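Long-range contact in cell division control protein 45 cdc45 putative (Entamoeba histolytica, PDB 6CC2), which probably supports the start and progress of chromosomal DNA replication, Cdc45 being in eukaryotes a component of the CMG replicative helicase: residues A[497-511]-A[520-532]. Numbering follows the deposited sequence.
Sequences FGAKFTQTAQNMKIS and FVTEIHRENLVKY. With EDO (1,2-ethanediol), chain D; EDO (1,2-ethanediol), chain G.
Phe501 of helix 497-508 and Phe520 of strand 520-525 meet with ring planes inclined at 25° and centroids 5.4 Å apart; the rings are slid so far that they barely overlap, and the closest approach of the two side chains is Phe501 CE1 to Phe520 CB, 3.4 Å, at the root of the Phe520 ring. The far end of that ring reaches the helix backbone, with Phe520 CZ 3.4 Å from Gly498 CA, while Thr502 CG2 packs against its CE2 and Phe497 CE2 lies at its edge.

Nearer the helix's C-terminal end, Tyr532 provides much of the apolar surface. Thr504 CG2 touches Tyr532 CE1 at 3.7 Å, its methyl set anti to the backbone N while OG1 bonds back to Lys500 O. Ile510 CD1 touches both Ile524 CG2 (3.6 Å) and Tyr532 CE1, and the selenium of selenomethionine Met508 (SE) lies beside Lys531 CE.

One direct hydrogen bond joins the segments: Thr522 OG1 donates to Ser511 O at 2.6 Å, from 47° out of the carbonyl plane. A water over the centre of one Phe501 ring face joins Phe501 O to Tyr532 OH; a second links Ser511 N, Glu523 O and a 1,2-ethanediol. Another diol accepts from His525 N and Asn528 ND2; both are probably crystallisation additives.

A Schellman motif, with Lys509 at positive phi and Ile510 N bonded to Ala505 O, ends the helix; the chain returns through short strand 514-515. The axes of segments 497-508 and 520-525 approach to 10.1 Å, at 19° between their N-to-C directions. Helix 494-508 packs on one face of the mixed sheet, Phe497 and Phe501 also touching Ile469 of strand 468-474. The chemistry implies an apolar core supplemented by one direct bond and two bridging waters, one over the Phe501 ring, one at the more open Ser511 end.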
ATOM      1  N   PHE A 497      -6.766   2.715 -18.793  1.00 25.97           N
ATOM      2  CA  PHE A 497      -5.680   3.666 -18.594  1.00 25.72           C
ATOM      3  C   PHE A 497      -4.352   3.072 -19.037  1.00 27.77           C
ATOM      4  O   PHE A 497      -3.582   3.713 -19.763  1.00 24.38           O
ATOM      5  CB  PHE A 497      -5.622   4.098 -17.125  1.00 24.40           C
ATOM      6  CG  PHE A 497      -4.468   4.998 -16.813  1.00 23.92           C
ATOM      7  CD1 PHE A 497      -4.503   6.321 -17.184  1.00 23.37           C
ATOM      8  CD2 PHE A 497      -3.361   4.517 -16.128  1.00 25.48           C
ATOM      9  CE1 PHE A 497      -3.429   7.169 -16.903  1.00 24.33           C
ATOM     10  CE2 PHE A 497      -2.290   5.344 -15.841  1.00 27.32           C
ATOM     11  CZ  PHE A 497      -2.332   6.677 -16.227  1.00 25.53           C
ATOM     12  N   GLY A 498      -4.079   1.831 -18.637  1.00 29.39           N
ATOM     13  CA  GLY A 498      -2.851   1.193 -19.061  1.00 30.46           C
ATOM     14  C   GLY A 498      -2.811   0.968 -20.555  1.00 28.88           C
ATOM     15  O   GLY A 498      -1.771   1.177 -21.201  1.00 31.18           O
ATOM     16  N   ALA A 499      -3.925   0.505 -21.128  1.00 26.71           N
ATOM     17  CA  ALA A 499      -3.938   0.223 -22.560  1.00 27.24           C
ATOM     18  C   ALA A 499      -3.651   1.493 -23.350  1.00 27.09           C
ATOM     19  O   ALA A 499      -2.825   1.501 -24.275  1.00 28.98           O
ATOM     20  CB  ALA A 499      -5.283  -0.376 -22.972  1.00 27.95           C
ATOM     21  N   LYS A 500      -4.315   2.594 -22.984  1.00 26.90           N
ATOM     22  CA  LYS A 500      -4.179   3.807 -23.779  1.00 28.42           C
ATOM     23  C   LYS A 500      -2.854   4.515 -23.502  1.00 24.80           C
ATOM     24  O   LYS A 500      -2.276   5.115 -24.419  1.00 26.25           O
ATOM     25  CB  LYS A 500      -5.377   4.736 -23.518  1.00 31.18           C
ATOM     26  CG  LYS A 500      -6.730   4.126 -23.947  1.00 33.34           C
ATOM     27  CD  LYS A 500      -6.702   3.658 -25.387  1.00 33.74           C
ATOM     28  CE  LYS A 500      -8.022   3.015 -25.820  1.00 40.41           C
ATOM     29  NZ  LYS A 500      -7.928   2.483 -27.205  1.00 47.25           N
ATOM     30  N   PHE A 501      -2.357   4.462 -22.270  1.00 22.59           N
ATOM     31  CA  PHE A 501      -1.038   5.007 -21.992  1.00 22.80           C
ATOM     32  C   PHE A 501       0.025   4.268 -22.810  1.00 25.60           C
ATOM     33  O   PHE A 501       0.920   4.894 -23.399  1.00 26.20           O
ATOM     34  CB  PHE A 501      -0.718   4.905 -20.504  1.00 23.16           C
ATOM     35  CG  PHE A 501       0.574   5.592 -20.106  1.00 22.91           C
ATOM     36  CD1 PHE A 501       1.783   4.923 -20.200  1.00 23.56           C
ATOM     37  CD2 PHE A 501       0.568   6.900 -19.655  1.00 25.38           C
ATOM     38  CE1 PHE A 501       2.972   5.557 -19.839  1.00 25.36           C
ATOM     39  CE2 PHE A 501       1.744   7.534 -19.294  1.00 26.38           C
ATOM     40  CZ  PHE A 501       2.946   6.874 -19.402  1.00 24.81           C
ATOM     41  N   THR A 502      -0.069   2.944 -22.875  1.00 25.51           N
ATOM     42  CA  THR A 502       0.933   2.178 -23.604  1.00 27.23           C
ATOM     43  C   THR A 502       0.751   2.323 -25.109  1.00 30.14           C
ATOM     44  O   THR A 502       1.731   2.398 -25.848  1.00 29.80           O
ATOM     45  CB  THR A 502       0.901   0.706 -23.192  1.00 29.38           C
ATOM     46  OG1 THR A 502      -0.368   0.133 -23.468  1.00 35.97           O
ATOM     47  CG2 THR A 502       1.206   0.576 -21.737  1.00 27.09           C
ATOM     48  N   GLN A 503      -0.499   2.390 -25.579  1.00 29.18           N
ATOM     49  CA  GLN A 503      -0.751   2.614 -26.998  1.00 29.63           C
ATOM     50  C   GLN A 503      -0.197   3.965 -27.454  1.00 26.85           C
ATOM     51  O   GLN A 503       0.324   4.077 -28.577  1.00 28.96           O
ATOM     52  CB  GLN A 503      -2.246   2.515 -27.296  1.00 41.07           C
ATOM     53  CG  GLN A 503      -2.791   1.094 -27.259  1.00 60.08           C
ATOM     54  CD  GLN A 503      -4.294   1.029 -27.485  1.00 65.80           C
ATOM     55  OE1 GLN A 503      -4.884   1.926 -28.087  1.00 67.77           O
ATOM     56  NE2 GLN A 503      -4.920  -0.038 -26.997  1.00 63.57           N
ATOM     57  N   THR A 504      -0.281   4.990 -26.600  1.00 25.56           N
ATOM     58  CA  THR A 504       0.302   6.280 -26.941  1.00 25.13           C
ATOM     59  C   THR A 504       1.809   6.159 -27.118  1.00 25.76           C
ATOM     60  O   THR A 504       2.382   6.647 -28.106  1.00 25.57           O
ATOM     61  CB  THR A 504      -0.036   7.318 -25.861  1.00 26.56           C
ATOM     62  OG1 THR A 504      -1.462   7.421 -25.716  1.00 26.37           O
ATOM     63  CG2 THR A 504       0.537   8.662 -26.229  1.00 28.63           C
ATOM     64  N   ALA A 505       2.470   5.515 -26.152  1.00 24.74           N
ATOM     65  CA  ALA A 505       3.906   5.262 -26.285  1.00 26.05           C
ATOM     66  C   ALA A 505       4.224   4.520 -27.573  1.00 25.65           C
ATOM     67  O   ALA A 505       5.190   4.850 -28.274  1.00 28.15           O
ATOM     68  CB  ALA A 505       4.409   4.474 -25.083  1.00 27.13           C
ATOM     69  N   GLN A 506       3.413   3.506 -27.922  1.00 26.63           N
ATOM     70  CA  GLN A 506       3.667   2.767 -29.157  1.00 33.58           C
ATOM     71  C   GLN A 506       3.536   3.667 -30.379  1.00 31.69           C
ATOM     72  O   GLN A 506       4.346   3.586 -31.317  1.00 30.54           O
ATOM     73  CB  GLN A 506       2.700   1.589 -29.267  1.00 48.41           C
ATOM     74  CG  GLN A 506       3.303   0.241 -28.923  1.00 65.95           C
ATOM     75  CD  GLN A 506       4.420  -0.178 -29.870  1.00 65.23           C
ATOM     76  OE1 GLN A 506       5.327  -0.908 -29.480  1.00 64.18           O
ATOM     77  NE2 GLN A 506       4.354   0.285 -31.115  1.00 65.03           N
ATOM     78  N   ASN A 507       2.509   4.519 -30.403  1.00 33.63           N
ATOM     79  CA  ASN A 507       2.316   5.406 -31.539  1.00 33.38           C
ATOM     80  C   ASN A 507       3.448   6.419 -31.658  1.00 31.33           C
ATOM     81  O   ASN A 507       3.801   6.814 -32.777  1.00 32.52           O
ATOM     82  CB  ASN A 507       0.975   6.139 -31.418  1.00 37.47           C
ATOM     83  CG  ASN A 507      -0.203   5.209 -31.517  1.00 45.02           C
ATOM     84  OD1 ASN A 507      -0.089   4.117 -32.048  1.00 41.66           O
ATOM     85  ND2 ASN A 507      -1.345   5.639 -30.997  1.00 53.59           N
HETATM   86  N   MSE A 508       4.009   6.851 -30.527  1.00 29.53           N
HETATM   87  CA  MSE A 508       5.079   7.822 -30.515  1.00 32.05           C
HETATM   88  C   MSE A 508       6.449   7.178 -30.674  1.00 34.21           C
HETATM   89  O   MSE A 508       7.444   7.868 -30.851  1.00 32.49           O
HETATM   90  CB  MSE A 508       5.045   8.613 -29.217  1.00 30.41           C
HETATM   91  CG  MSE A 508       3.800   9.494 -29.036  1.00 30.56           C
HETATM   92 SE   MSE A 508       3.700  10.856 -30.408  0.61 34.65          SE
HETATM   93  CE  MSE A 508       2.551   9.981 -31.696  1.00 33.09           C
ATOM     94  N   LYS A 509       6.484   5.847 -30.610  1.00 31.86           N
ATOM     95  CA  LYS A 509       7.732   5.081 -30.644  1.00 30.85           C
ATOM     96  C   LYS A 509       8.684   5.531 -29.532  1.00 29.07           C
ATOM     97  O   LYS A 509       9.886   5.750 -29.744  1.00 32.42           O
ATOM     98  CB  LYS A 509       8.396   5.155 -32.021  1.00 36.96           C
ATOM     99  CG  LYS A 509       8.895   3.825 -32.533  1.00 48.11           C
ATOM    100  CD  LYS A 509       7.761   2.829 -32.746  1.00 47.34           C
ATOM    101  CE  LYS A 509       8.271   1.521 -33.300  1.00 53.43           C
ATOM    102  NZ  LYS A 509       9.233   0.855 -32.388  1.00 59.46           N
ATOM    103  N   ILE A 510       8.137   5.651 -28.335  1.00 26.20           N
ATOM    104  CA  ILE A 510       8.913   5.863 -27.118  1.00 29.02           C
ATOM    105  C   ILE A 510       8.806   4.609 -26.257  1.00 32.01           C
ATOM    106  O   ILE A 510       7.870   3.813 -26.379  1.00 33.66           O
ATOM    107  CB  ILE A 510       8.444   7.116 -26.343  1.00 27.92           C
ATOM    108  CG1 ILE A 510       6.959   7.030 -26.005  1.00 25.93           C
ATOM    109  CG2 ILE A 510       8.742   8.362 -27.168  1.00 29.61           C
ATOM    110  CD1 ILE A 510       6.420   8.262 -25.280  1.00 22.68           C
ATOM    111  N   SER A 511       9.772   4.442 -25.366  1.00 31.24           N
ATOM    112  CA  SER A 511       9.910   3.192 -24.627  1.00 34.49           C
ATOM    113  C   SER A 511       9.219   3.253 -23.271  1.00 33.97           C
ATOM    114  O   SER A 511       9.236   4.279 -22.591  1.00 30.23           O
ATOM    115  CB  SER A 511      11.390   2.856 -24.428  1.00 38.61           C
ATOM    116  OG  SER A 511      12.091   2.950 -25.649  1.00 45.33           O
ATOM    117  N   PHE A 520       3.367   3.321 -14.898  1.00 19.49           N
ATOM    118  CA  PHE A 520       4.212   3.214 -16.076  1.00 22.72           C
ATOM    119  C   PHE A 520       5.169   4.401 -16.105  1.00 21.92           C
ATOM    120  O   PHE A 520       4.840   5.491 -15.646  1.00 20.76           O
ATOM    121  CB  PHE A 520       3.398   3.236 -17.390  1.00 27.09           C
ATOM    122  CG  PHE A 520       2.245   2.298 -17.401  1.00 32.72           C
ATOM    123  CD1 PHE A 520       1.048   2.649 -16.805  1.00 36.20           C
ATOM    124  CD2 PHE A 520       2.352   1.046 -18.014  1.00 38.25           C
ATOM    125  CE1 PHE A 520      -0.025   1.774 -16.806  1.00 45.64           C
ATOM    126  CE2 PHE A 520       1.278   0.178 -18.026  1.00 40.04           C
ATOM    127  CZ  PHE A 520       0.087   0.544 -17.412  1.00 43.64           C
ATOM    128  N   VAL A 521       6.348   4.180 -16.685  1.00 21.06           N
ATOM    129  CA  VAL A 521       7.323   5.236 -16.915  1.00 21.39           C
ATOM    130  C   VAL A 521       7.748   5.203 -18.378  1.00 21.38           C
ATOM    131  O   VAL A 521       8.083   4.138 -18.903  1.00 22.62           O
ATOM    132  CB  VAL A 521       8.558   5.074 -16.014  1.00 24.39           C
ATOM    133  CG1 VAL A 521       9.519   6.235 -16.219  1.00 25.94           C
ATOM    134  CG2 VAL A 521       8.132   4.998 -14.550  1.00 25.35           C
ATOM    135  N   THR A 522       7.713   6.360 -19.028  1.00 23.32           N
ATOM    136  CA  THR A 522       8.305   6.513 -20.354  1.00 23.38           C
ATOM    137  C   THR A 522       9.061   7.836 -20.356  1.00 21.64           C
ATOM    138  O   THR A 522       9.240   8.471 -19.316  1.00 21.54           O
ATOM    139  CB  THR A 522       7.241   6.412 -21.464  1.00 25.60           C
ATOM    140  OG1 THR A 522       7.899   6.449 -22.751  1.00 27.59           O
ATOM    141  CG2 THR A 522       6.237   7.536 -21.395  1.00 25.88           C
ATOM    142  N   GLU A 523       9.521   8.260 -21.529  1.00 21.48           N
ATOM    143  CA  GLU A 523      10.342   9.461 -21.645  1.00 22.16           C
ATOM    144  C   GLU A 523      10.188  10.000 -23.056  1.00 22.58           C
ATOM    145  O   GLU A 523      10.130   9.236 -24.010  1.00 23.75           O
ATOM    146  CB  GLU A 523      11.804   9.120 -21.345  1.00 30.73           C
ATOM    147  CG  GLU A 523      12.735  10.307 -21.253  1.00 48.29           C
ATOM    148  CD  GLU A 523      14.117   9.911 -20.757  1.00 58.21           C
ATOM    149  OE1 GLU A 523      14.551   8.776 -21.048  1.00 57.30           O
ATOM    150  OE2 GLU A 523      14.763  10.727 -20.062  1.00 60.27           O
ATOM    151  N   ILE A 524      10.112  11.325 -23.175  1.00 21.67           N
ATOM    152  CA  ILE A 524       9.976  11.971 -24.467  1.00 22.70           C
ATOM    153  C   ILE A 524      11.055  13.028 -24.618  1.00 22.29           C
ATOM    154  O   ILE A 524      11.598  13.543 -23.635  1.00 23.75           O
ATOM    155  CB  ILE A 524       8.581  12.612 -24.642  1.00 25.00           C
ATOM    156  CG1 ILE A 524       8.393  13.757 -23.625  1.00 23.32           C
ATOM    157  CG2 ILE A 524       7.489  11.584 -24.449  1.00 28.77           C
ATOM    158  CD1 ILE A 524       7.132  14.559 -23.858  1.00 24.08           C
ATOM    159  N   HIS A 525      11.351  13.377 -25.878  1.00 24.01           N
ATOM    160  CA  HIS A 525      12.171  14.549 -26.142  1.00 24.04           C
ATOM    161  C   HIS A 525      11.426  15.797 -25.663  1.00 23.15           C
ATOM    162  O   HIS A 525      10.210  15.915 -25.844  1.00 22.63           O
ATOM    163  CB  HIS A 525      12.482  14.683 -27.621  1.00 27.11           C
ATOM    164  CG  HIS A 525      13.315  13.560 -28.162  1.00 37.53           C
ATOM    165  ND1 HIS A 525      14.631  13.369 -27.797  1.00 43.61           N
ATOM    166  CD2 HIS A 525      13.018  12.570 -29.035  1.00 43.31           C
ATOM    167  CE1 HIS A 525      15.107  12.301 -28.416  1.00 45.44           C
ATOM    168  NE2 HIS A 525      14.148  11.799 -29.173  1.00 43.92           N
ATOM    169  N   ARG A 526      12.156  16.720 -25.044  1.00 23.20           N
ATOM    170  CA  ARG A 526      11.510  17.902 -24.477  1.00 25.12           C
ATOM    171  C   ARG A 526      10.666  18.614 -25.518  1.00 22.31           C
ATOM    172  O   ARG A 526       9.538  19.024 -25.227  1.00 24.78           O
ATOM    173  CB  ARG A 526      12.554  18.864 -23.879  1.00 33.48           C
ATOM    174  CG  ARG A 526      12.157  20.358 -23.960  1.00 43.90           C
ATOM    175  CD  ARG A 526      12.215  21.124 -22.635  1.00 45.55           C
ATOM    176  NE  ARG A 526      13.552  21.573 -22.302  1.00 43.63           N
ATOM    177  CZ  ARG A 526      13.832  22.678 -21.600  1.00 37.02           C
ATOM    178  NH1 ARG A 526      12.868  23.466 -21.153  1.00 36.64           N
ATOM    179  NH2 ARG A 526      15.088  22.979 -21.355  1.00 36.96           N
ATOM    180  N   GLU A 527      11.203  18.793 -26.722  1.00 22.76           N
ATOM    181  CA  GLU A 527      10.504  19.552 -27.744  1.00 26.26           C
ATOM    182  C   GLU A 527       9.185  18.914 -28.159  1.00 25.70           C
ATOM    183  O   GLU A 527       8.384  19.576 -28.831  1.00 26.94           O
ATOM    184  CB  GLU A 527      11.407  19.726 -28.962  1.00 33.14           C
ATOM    185  CG  GLU A 527      11.934  18.438 -29.566  1.00 48.54           C
ATOM    186  CD  GLU A 527      13.328  18.083 -29.064  1.00 63.85           C
ATOM    187  OE1 GLU A 527      13.564  18.096 -27.823  1.00 45.04           O
ATOM    188  OE2 GLU A 527      14.198  17.799 -29.919  1.00 77.41           O
ATOM    189  N   ASN A 528       8.948  17.650 -27.808  1.00 23.71           N
ATOM    190  CA  ASN A 528       7.750  16.938 -28.235  1.00 25.66           C
ATOM    191  C   ASN A 528       6.666  16.901 -27.185  1.00 23.96           C
ATOM    192  O   ASN A 528       5.734  16.106 -27.295  1.00 24.30           O
ATOM    193  CB  ASN A 528       8.119  15.515 -28.642  1.00 24.80           C
ATOM    194  CG  ASN A 528       8.964  15.484 -29.880  1.00 27.53           C
ATOM    195  OD1 ASN A 528       8.843  16.350 -30.741  1.00 28.11           O
ATOM    196  ND2 ASN A 528       9.830  14.485 -29.982  1.00 30.90           N
ATOM    197  N   LEU A 529       6.731  17.772 -26.183  1.00 20.74           N
ATOM    198  CA  LEU A 529       5.715  17.742 -25.129  1.00 19.88           C
ATOM    199  C   LEU A 529       4.319  17.930 -25.709  1.00 21.37           C
ATOM    200  O   LEU A 529       3.389  17.198 -25.343  1.00 21.33           O
ATOM    201  CB  LEU A 529       6.015  18.821 -24.081  1.00 21.26           C
ATOM    202  CG  LEU A 529       4.992  18.910 -22.949  1.00 23.71           C
ATOM    203  CD1 LEU A 529       4.954  17.667 -22.108  1.00 22.95           C
ATOM    204  CD2 LEU A 529       5.289  20.150 -22.066  1.00 27.78           C
ATOM    205  N   VAL A 530       4.144  18.937 -26.579  1.00 20.37           N
ATOM    206  CA  VAL A 530       2.829  19.203 -27.163  1.00 22.26           C
ATOM    207  C   VAL A 530       2.389  18.039 -28.046  1.00 23.06           C
ATOM    208  O   VAL A 530       1.238  17.586 -27.949  1.00 24.22           O
ATOM    209  CB  VAL A 530       2.851  20.533 -27.940  1.00 27.21           C
ATOM    210  CG1 VAL A 530       1.633  20.675 -28.825  1.00 28.93           C
ATOM    211  CG2 VAL A 530       2.923  21.697 -26.956  1.00 28.94           C
ATOM    212  N   LYS A 531       3.306  17.515 -28.855  1.00 24.74           N
ATOM    213  CA  LYS A 531       3.008  16.359 -29.691  1.00 24.88           C
ATOM    214  C   LYS A 531       2.535  15.184 -28.840  1.00 23.10           C
ATOM    215  O   LYS A 531       1.534  14.516 -29.161  1.00 23.71           O
ATOM    216  CB  LYS A 531       4.251  15.980 -30.496  1.00 30.29           C
ATOM    217  CG  LYS A 531       4.085  14.771 -31.388  1.00 45.01           C
ATOM    218  CD  LYS A 531       5.403  14.435 -32.084  1.00 54.29           C
ATOM    219  CE  LYS A 531       5.242  13.263 -33.041  1.00 59.36           C
ATOM    220  NZ  LYS A 531       6.527  12.909 -33.691  1.00 64.09           N
ATOM    221  N   TYR A 532       3.247  14.912 -27.751  1.00 22.33           N
ATOM    222  CA  TYR A 532       2.869  13.818 -26.857  1.00 20.78           C
ATOM    223  C   TYR A 532       1.520  14.059 -26.192  1.00 20.97           C
ATOM    224  O   TYR A 532       0.697  13.139 -26.079  1.00 20.55           O
ATOM    225  CB  TYR A 532       3.944  13.625 -25.797  1.00 19.27           C
ATOM    226  CG  TYR A 532       3.562  12.578 -24.788  1.00 18.65           C
ATOM    227  CD1 TYR A 532       3.594  11.231 -25.124  1.00 25.09           C
ATOM    228  CD2 TYR A 532       3.113  12.920 -23.529  1.00 17.53           C
ATOM    229  CE1 TYR A 532       3.217  10.275 -24.227  1.00 23.43           C
ATOM    230  CE2 TYR A 532       2.742  11.963 -22.625  1.00 19.07           C
ATOM    231  CZ  TYR A 532       2.795  10.637 -22.980  1.00 23.48           C
ATOM    232  OH  TYR A 532       2.403   9.685 -22.088  1.00 24.26           O
TER
HETATM  233  C1  EDO D 603       8.751  11.773 -28.661  1.00 37.17           C
HETATM  234  O1  EDO D 603       9.896  12.162 -27.921  1.00 32.66           O
HETATM  235  C2  EDO D 603       7.550  12.063 -27.798  1.00 25.89           C
HETATM  236  O2  EDO D 603       6.415  11.999 -28.531  1.00 18.43           O
HETATM  237  C1  EDO G 606      13.493  10.157 -26.276  1.00 49.53           C
HETATM  238  O1  EDO G 606      12.470   9.173 -26.086  1.00 50.38           O
HETATM  239  C2  EDO G 606      14.405  10.201 -25.060  1.00 50.12           C
HETATM  240  O2  EDO G 606      14.954   8.905 -24.815  1.00 60.96           O
HETATM  241  O   HOH W   1       2.586   7.058 -22.840  1.00 25.44           O
HETATM  242  O   HOH W   2      11.324   6.799 -24.923  1.00 55.74           O